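Local coordinates for protein enoyl CoA hydratase/isomerase (Crotonase) (Legionella pneumophila subsp. pneumophila, PDB 3I47) that probably acts as an enoyl-CoA hydratase or isomerase of the crotonase family, a group that works on acyl-CoA thioesters, at residues L6-Q11 against D41-D46; N48-V53 against N203-V208. All coordinates share one frame; numbering follows the deposited sequence.

Contacts 1 and 2 sit on the same mixed sheet and follow one another along the chain, their centres about 13 Å apart. Contact 1 packs the edge strand 6-11 against the C-terminal end of helix 30-45; the chain then turns through Asp-46 and Asn-48 into strand 51-56, whose start faces helix 205-218 in contact 2. The two also touch directly: Ile-10 CD1 lies 3.8 Å from Val-49 CG2, and Ala-43 CB lies 3.9 Å from Ile-52 CD1. Lys-100 bridges them as well, its NZ bonding the carbonyl oxygens of both Ala-43 and Val-49. Both are surface contacts, their centres about 14 and 15 Å from the centre of the chain.

Contact 1. Residues L6-Q11 against D41-D46; sequences LLYEIQ and DSAIND
Ser-42 meets Tyr-8 at the margin of the contact, its CB 4.3 Å from the ring carbon CE2 of Tyr-8. The hydroxyl of Ser-42 looks back to its own helix, where OG bonds the carbonyl oxygen of Ile-38. One residue on, Ala-43 takes the end of the tyrosine: Tyr-8 OH comes to 3.2 Å from Ala-43 CA, and the methyl CB stands 4.0 Å from Tyr-8 CE1, approaching the ring obliquely. With CG anti to the backbone nitrogen (chi1 179°), the phenol of Tyr-8 reaches out from the strand to the helix, while Arg-39 and Leu-17 touch it from helix 30-45 and strand 14-19.

At Asp-46, where the chain has left the helix, the contact becomes polar. A water sits at the edge of the Tyr-8 ring, in its plane, 2.6 Å from Tyr-8 OH, and it donates a hydrogen bond of 2.7 Å to Asp-46 OD2. The other carboxylate oxygen, OD1, accepts from the backbone N of Asn-48, so each oxygen has a partner of its own. Ile-10 comes from the opposite direction, its terminal methyl CD1 3.3 Å from OD2 of Asp-46.

This is strand-on-helix packing in the crotonase fold, joining an edge strand to the end of the helix that leads on to strand 51-56. The chemistry is divided: the Ala-43 methyl supplies the apolar contact, against the Tyr-8 ring, and the Ile-10 methyl makes a van der Waals contact with a carboxylate oxygen, while a shared water links the phenol oxygen of Tyr-8 to OD2 of Asp-46.

Contact 2. Residues N48-V53 against N203-V208; sequences NVRVIV and NAPEAV
Arg-50 runs out from the turn before strand 51-56 and lies across Pro-205, the first residue of helix 205-218. Its CB points toward the helix, and CG is anti to the carbonyl carbon (chi1 -72°). From CG to NE the chain is extended, which carries the charged end past the proline ring. CD is the first atom to touch, 4.1 Å from Pro-205 CB. At NE the approach tightens to 3.8 Å, again to Pro-205 CB. CZ then moves over to the neighbouring ring carbon, 3.9 Å from Pro-205 CG.

Here the flat guanidinium turns one face to the pyrrolidine: Pro-205 CG sits 3.8 Å above its plane, displaced toward the rim. NH2 completes the overlap, 3.9 Å from the same CG of Pro-205. The polar ends find their partners in other parts of the chain, NH1 giving a hydrogen bond to the carbonyl oxygen of Ser-201 and NH2 one to that of Trp-259, a residue that the Pro-205 side chain also touches.

The contact thus joins the lead-in to strand 51-56, the end of helix 189-201, the C-terminal tail and the start of helix 205-218. Two backbone carbonyls fix the rotation of the guanidinium, and the proline carbons cover a face of it by van der Waals contact without competing for its N-H groups.

Contact 1. Residues L6-Q11 against D41-D46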
# COMPACT_ATOMS: atom_id res chain seq x y z
N LEU A 6 9.58 8.13 11.96
CA LEU A 6 8.67 7.09 11.54
C LEU A 6 8.23 6.32 12.77
O LEU A 6 9.07 5.71 13.44
CB LEU A 6 9.35 6.18 10.52
CG LEU A 6 8.41 5.11 9.97
CD1 LEU A 6 7.50 5.72 8.92
CD2 LEU A 6 9.18 3.95 9.41
N LEU A 7 6.94 6.38 13.07
CA LEU A 7 6.38 5.71 14.22
C LEU A 7 5.89 4.32 13.83
O LEU A 7 5.50 4.09 12.69
CB LEU A 7 5.24 6.53 14.83
CG LEU A 7 5.57 7.99 15.17
CD1 LEU A 7 4.31 8.74 15.58
CD2 LEU A 7 6.65 8.08 16.26
N TYR A 8 5.95 3.39 14.77
CA TYR A 8 5.48 2.03 14.53
C TYR A 8 4.79 1.49 15.76
O TYR A 8 5.38 1.47 16.85
CB TYR A 8 6.66 1.14 14.11
CG TYR A 8 6.30 -0.30 13.86
CD1 TYR A 8 5.28 -0.64 12.97
CD2 TYR A 8 7.00 -1.34 14.50
CE1 TYR A 8 4.94 -1.97 12.73
CE2 TYR A 8 6.68 -2.67 14.26
CZ TYR A 8 5.65 -2.98 13.38
OH TYR A 8 5.34 -4.30 13.15
N GLU A 9 3.54 1.07 15.61
CA GLU A 9 2.80 0.45 16.71
C GLU A 9 1.82 -0.59 16.18
O GLU A 9 1.44 -0.55 15.01
CB GLU A 9 2.07 1.50 17.57
CG GLU A 9 0.81 2.12 16.97
CD GLU A 9 0.03 2.95 17.99
OE1 GLU A 9 -0.22 2.46 19.12
OE2 GLU A 9 -0.34 4.10 17.67
N ILE A 10 1.44 -1.52 17.06
CA ILE A 10 0.46 -2.55 16.73
C ILE A 10 -0.79 -2.36 17.59
O ILE A 10 -0.70 -2.22 18.81
CB ILE A 10 1.04 -3.97 16.95
CG1 ILE A 10 2.28 -4.18 16.08
CG2 ILE A 10 -0.01 -5.06 16.68
CD1 ILE A 10 3.16 -5.33 16.53
N GLN A 11 -1.95 -2.31 16.93
CA GLN A 11 -3.26 -2.26 17.60
C GLN A 11 -4.16 -3.36 17.02
O GLN A 11 -4.37 -3.38 15.82
CB GLN A 11 -3.98 -0.93 17.31
CG GLN A 11 -3.37 0.33 17.90
CD GLN A 11 -4.16 1.58 17.52
OE1 GLN A 11 -5.35 1.51 17.20
NE2 GLN A 11 -3.49 2.73 17.56
N ASP A 41 9.36 -4.66 7.17
CA ASP A 41 9.89 -6.02 7.32
C ASP A 41 9.48 -6.62 8.66
O ASP A 41 9.06 -7.77 8.72
CB ASP A 41 11.42 -6.01 7.18
CG ASP A 41 12.02 -7.41 7.23
OD1 ASP A 41 11.91 -8.15 6.23
OD2 ASP A 41 12.62 -7.77 8.27
N SER A 42 9.60 -5.83 9.72
CA SER A 42 9.19 -6.28 11.05
C SER A 42 7.71 -6.67 11.07
O SER A 42 7.35 -7.74 11.58
CB SER A 42 9.47 -5.19 12.08
OG SER A 42 10.87 -4.98 12.22
N ALA A 43 6.86 -5.82 10.50
CA ALA A 43 5.42 -6.07 10.49
C ALA A 43 5.07 -7.31 9.68
O ALA A 43 4.23 -8.13 10.09
CB ALA A 43 4.67 -4.83 9.95
N ILE A 44 5.72 -7.46 8.53
CA ILE A 44 5.49 -8.62 7.66
C ILE A 44 5.85 -9.93 8.36
O ILE A 44 5.17 -10.95 8.18
CB ILE A 44 6.24 -8.48 6.31
CG1 ILE A 44 5.57 -7.42 5.44
CG2 ILE A 44 6.32 -9.83 5.56
CD1 ILE A 44 6.35 -7.05 4.18
N ASN A 45 6.87 -9.88 9.21
CA ASN A 45 7.38 -11.08 9.88
C ASN A 45 6.83 -11.29 11.29
O ASN A 45 7.17 -12.28 11.95
CB ASN A 45 8.91 -11.09 9.85
CG ASN A 45 9.46 -11.29 8.45
OD1 ASN A 45 10.11 -10.41 7.89
ND2 ASN A 45 9.18 -12.44 7.86
N ASP A 46 5.99 -10.37 11.75
CA ASP A 46 5.39 -10.45 13.09
C ASP A 46 4.06 -11.20 13.05
O ASP A 46 3.08 -10.72 12.47
CB ASP A 46 5.17 -9.04 13.66
CG ASP A 46 4.81 -9.04 15.14
OD1 ASP A 46 4.43 -10.10 15.69
OD2 ASP A 46 4.90 -7.97 15.76
O HOH W 1 6.53 -6.03 14.76

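Contact 2. Residues N48-V53 against N203-V208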
# COMPACT_ATOMS: atom_id res chain seq x y z
N ASN A 48 1.92 -11.46 15.21
CA ASN A 48 0.89 -10.66 15.88
C ASN A 48 0.19 -9.65 14.95
O ASN A 48 -0.80 -9.02 15.34
CB ASN A 48 1.46 -9.94 17.10
CG ASN A 48 1.90 -10.90 18.19
OD1 ASN A 48 1.22 -11.89 18.48
ND2 ASN A 48 3.04 -10.62 18.80
N VAL A 49 0.72 -9.49 13.74
CA VAL A 49 0.18 -8.54 12.76
C VAL A 49 -0.50 -9.30 11.62
O VAL A 49 0.10 -10.20 11.03
CB VAL A 49 1.31 -7.63 12.19
CG1 VAL A 49 0.79 -6.74 11.05
CG2 VAL A 49 1.88 -6.76 13.29
N ARG A 50 -1.75 -8.93 11.33
CA ARG A 50 -2.47 -9.47 10.19
C ARG A 50 -2.59 -8.47 9.06
O ARG A 50 -2.64 -8.88 7.89
CB ARG A 50 -3.87 -9.96 10.58
CG ARG A 50 -3.87 -11.23 11.41
CD ARG A 50 -5.28 -11.66 11.76
NE ARG A 50 -5.27 -12.84 12.63
CZ ARG A 50 -6.33 -13.32 13.27
NH1 ARG A 50 -7.51 -12.72 13.14
NH2 ARG A 50 -6.20 -14.38 14.05
N VAL A 51 -2.69 -7.19 9.39
CA VAL A 51 -2.91 -6.14 8.37
C VAL A 51 -1.91 -5.03 8.62
O VAL A 51 -1.63 -4.70 9.77
CB VAL A 51 -4.36 -5.58 8.44
CG1 VAL A 51 -4.59 -4.41 7.46
CG2 VAL A 51 -5.40 -6.71 8.20
N ILE A 52 -1.36 -4.47 7.54
CA ILE A 52 -0.39 -3.38 7.64
C ILE A 52 -0.96 -2.10 7.06
O ILE A 52 -1.47 -2.10 5.94
CB ILE A 52 0.90 -3.77 6.90
CG1 ILE A 52 1.52 -5.01 7.57
CG2 ILE A 52 1.92 -2.61 6.92
CD1 ILE A 52 2.64 -5.66 6.76
N VAL A 53 -0.85 -1.01 7.82
CA VAL A 53 -1.30 0.32 7.37
C VAL A 53 -0.12 1.28 7.30
O VAL A 53 0.65 1.40 8.25
CB VAL A 53 -2.38 0.90 8.33
CG1 VAL A 53 -2.74 2.33 7.96
CG2 VAL A 53 -3.63 0.04 8.30
N ASN A 203 -11.35 -11.17 9.65
CA ASN A 203 -11.70 -12.26 8.74
C ASN A 203 -10.70 -13.40 8.95
O ASN A 203 -9.61 -13.20 9.51
CB ASN A 203 -11.70 -11.79 7.28
CG ASN A 203 -12.82 -10.78 6.98
OD1 ASN A 203 -12.70 -9.96 6.06
ND2 ASN A 203 -13.89 -10.84 7.75
N ALA A 204 -11.06 -14.60 8.51
CA ALA A 204 -10.18 -15.77 8.69
C ALA A 204 -8.81 -15.51 8.08
O ALA A 204 -8.69 -15.20 6.91
CB ALA A 204 -10.81 -17.00 8.09
N PRO A 205 -7.75 -15.61 8.89
CA PRO A 205 -6.45 -15.10 8.44
C PRO A 205 -5.83 -15.86 7.27
O PRO A 205 -5.29 -15.23 6.36
CB PRO A 205 -5.57 -15.21 9.70
CG PRO A 205 -6.26 -16.19 10.57
CD PRO A 205 -7.73 -16.01 10.31
N GLU A 206 -5.94 -17.19 7.26
CA GLU A 206 -5.40 -17.94 6.13
C GLU A 206 -6.22 -17.68 4.87
O GLU A 206 -5.66 -17.51 3.79
CB GLU A 206 -5.32 -19.44 6.42
CG GLU A 206 -4.34 -19.81 7.55
CD GLU A 206 -2.96 -19.18 7.39
OE1 GLU A 206 -2.36 -19.31 6.29
OE2 GLU A 206 -2.48 -18.54 8.35
N ALA A 207 -7.54 -17.66 5.02
CA ALA A 207 -8.44 -17.39 3.90
C ALA A 207 -8.16 -16.02 3.26
O ALA A 207 -8.16 -15.90 2.03
CB ALA A 207 -9.90 -17.49 4.35
N VAL A 208 -7.89 -15.01 4.09
CA VAL A 208 -7.56 -13.66 3.60
C VAL A 208 -6.27 -13.70 2.78
O VAL A 208 -6.22 -13.22 1.65
CB VAL A 208 -7.47 -12.65 4.76
CG1 VAL A 208 -6.81 -11.35 4.30
CG2 VAL A 208 -8.83 -12.34 5.32